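Local coordinates for methyltransferase 1 (Methanosarcina barkeri, PDB 2I2X), which transfers the methyl group of methanol to the corrinoid cofactor of its carrier subunit, for later passage to coenzyme M in methanogenesis, at the interface of chains B and A. Residues are numbered along the deposited sequence; one frame, centred on the assembly and turned at random. Chains: chain A, Methyltransferase 1; chain B, Methyltransferase 1.

The interface of chains B and A. Residues chain B 235-236, 417; chain A 88-89, 91-94.
A phenyl ring from the corrinoid carrier MtaC, A:Phe94, is sandwiched between two parts of the methyltransferase MtaB in this patch of the heterotetramer's MtaB–MtaC interface. The residue lies in the loop just before helix 95-113, and its CG points away from the carbonyl carbon, which turns the ring in between the two MtaB groups. One face receives the backbone of B:Lys236: its CA stands over the ring centre, 3.5 Å from the centroid, a CH-pi contact. Against the opposite face comes B:Phe417, from helix 416-430, whose CE1 lies 3.5 Å from CG of A:Phe94. The two rings are stacked with 4.3 Å between centroids and planes inclined by 23°, and their side chains run antiparallel. Because CE1 of B:Phe417 lies over the centre of the A:Phe94 ring, while CE1 of A:Phe94 falls toward the rim of B:Phe417, the stack is displaced rather than face-centred. An alanine in place of A:Phe94 would remove the ring, and with it the CH-pi contact to B:Lys236 and the stack on B:Phe417, and would probably weaken the hold of the MtaC loop on MtaB here.

Of B:Lys236, 97 Å² is buried against chain A. Its CG is tucked between the backbone N and the carbonyl carbon (chi1 52°), and the straight chain beyond carries NZ across A:Tyr88 to the C-terminal end of helix 72-89, where the carbonyls would probably favour a positive charge. On the way CE passes above the rim of the phenol ring, and CD lies 3.9 Å from CA of A:Gly91. The carboxylate OD1 of A:Asp89 stays 4.9 Å from the side-chain amine NZ, too far for contact, though its opposite charge may favour the lysine's position. At the tip, NZ of B:Lys236 donates to a lone pair of the main-chain O of A:Tyr88 at 3.2 Å, in the carbonyl plane with a C=O...N angle of 136°.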
loop_
_atom_site.group_PDB
_atom_site.type_symbol
_atom_site.label_atom_id
_atom_site.label_comp_id
_atom_site.label_asym_id
_atom_site.label_seq_id
_atom_site.Cartn_x
_atom_site.Cartn_y
_atom_site.Cartn_z
ATOM N N ASN B 235 -9.562 -18.040 11.789
ATOM C CA ASN B 235 -10.694 -18.441 10.997
ATOM C C ASN B 235 -11.152 -19.881 11.299
ATOM O O ASN B 235 -10.412 -20.705 11.875
ATOM C CB ASN B 235 -10.380 -18.290 9.514
ATOM C CG ASN B 235 -10.592 -16.881 9.006
ATOM O OD1 ASN B 235 -10.119 -15.898 9.577
ATOM N ND2 ASN B 235 -11.318 -16.777 7.918
ATOM N N LYS B 236 -12.381 -20.175 10.902
ATOM C CA LYS B 236 -12.943 -21.478 11.114
ATOM C C LYS B 236 -13.591 -21.997 9.821
ATOM O O LYS B 236 -14.554 -22.727 9.865
ATOM C CB LYS B 236 -13.938 -21.422 12.274
ATOM C CG LYS B 236 -14.996 -20.323 12.139
ATOM C CD LYS B 236 -15.823 -20.184 13.413
ATOM C CE LYS B 236 -17.002 -19.249 13.196
ATOM N NZ LYS B 236 -17.513 -18.723 14.497
ATOM N N PHE B 417 -7.322 -29.439 16.399
ATOM C CA PHE B 417 -8.212 -29.486 15.253
ATOM C C PHE B 417 -7.432 -29.639 13.957
ATOM O O PHE B 417 -7.819 -30.422 13.091
ATOM C CB PHE B 417 -9.129 -28.260 15.196
ATOM C CG PHE B 417 -10.285 -28.424 14.249
ATOM C CD1 PHE B 417 -10.166 -28.060 12.912
ATOM C CD2 PHE B 417 -11.491 -28.987 14.690
ATOM C CE1 PHE B 417 -11.236 -28.228 12.026
ATOM C CE2 PHE B 417 -12.546 -29.171 13.827
ATOM C CZ PHE B 417 -12.420 -28.794 12.487
ATOM N N TYR A 88 -20.371 -24.546 15.438
ATOM C CA TYR A 88 -19.771 -23.668 14.447
ATOM C C TYR A 88 -19.589 -22.259 15.014
ATOM O O TYR A 88 -18.491 -21.694 14.925
ATOM C CB TYR A 88 -20.599 -23.639 13.174
ATOM C CG TYR A 88 -20.023 -22.773 12.080
ATOM C CD1 TYR A 88 -18.729 -22.989 11.597
ATOM C CD2 TYR A 88 -20.770 -21.736 11.520
ATOM C CE1 TYR A 88 -18.195 -22.192 10.593
ATOM C CE2 TYR A 88 -20.236 -20.927 10.507
ATOM C CZ TYR A 88 -18.955 -21.165 10.052
ATOM O OH TYR A 88 -18.430 -20.386 9.062
ATOM N N ASP A 89 -20.652 -21.704 15.604
ATOM C CA ASP A 89 -20.608 -20.368 16.248
ATOM C C ASP A 89 -19.563 -20.258 17.342
ATOM O O ASP A 89 -18.856 -19.264 17.420
ATOM C CB ASP A 89 -21.973 -19.964 16.823
ATOM C CG ASP A 89 -22.894 -19.374 15.782
ATOM O OD1 ASP A 89 -22.425 -18.813 14.762
ATOM O OD2 ASP A 89 -24.116 -19.473 15.982
ATOM N N GLY A 91 -17.017 -21.922 17.377
ATOM C CA GLY A 91 -15.784 -22.236 16.674
ATOM C C GLY A 91 -15.160 -23.584 16.999
ATOM O O GLY A 91 -13.960 -23.745 16.817
ATOM N N VAL A 92 -15.947 -24.556 17.474
ATOM C CA VAL A 92 -15.380 -25.878 17.758
ATOM C C VAL A 92 -15.402 -26.829 16.541
ATOM O O VAL A 92 -14.636 -27.787 16.488
ATOM C CB VAL A 92 -15.904 -26.549 19.103
ATOM C CG1 VAL A 92 -16.527 -25.521 20.068
ATOM C CG2 VAL A 92 -16.831 -27.717 18.863
ATOM N N ILE A 93 -16.264 -26.566 15.570
ATOM C CA ILE A 93 -16.170 -27.245 14.285
ATOM C C ILE A 93 -16.057 -26.164 13.240
ATOM O O ILE A 93 -16.255 -24.994 13.560
ATOM C CB ILE A 93 -17.372 -28.154 13.981
ATOM C CG1 ILE A 93 -18.677 -27.383 14.173
ATOM C CG2 ILE A 93 -17.313 -29.444 14.822
ATOM C CD1 ILE A 93 -19.802 -27.922 13.338
ATOM N N PHE A 94 -15.705 -26.548 12.013
ATOM C CA PHE A 94 -15.430 -25.602 10.907
ATOM C C PHE A 94 -16.531 -25.636 9.853
ATOM O O PHE A 94 -17.406 -26.479 9.915
ATOM C CB PHE A 94 -14.077 -25.914 10.252
ATOM C CG PHE A 94 -12.886 -25.288 10.939
ATOM C CD1 PHE A 94 -12.881 -25.043 12.313
ATOM C CD2 PHE A 94 -11.737 -24.979 10.206
ATOM C CE1 PHE A 94 -11.748 -24.484 12.932
ATOM C CE2 PHE A 94 -10.617 -24.421 10.823
ATOM C CZ PHE A 94 -10.622 -24.183 12.188
#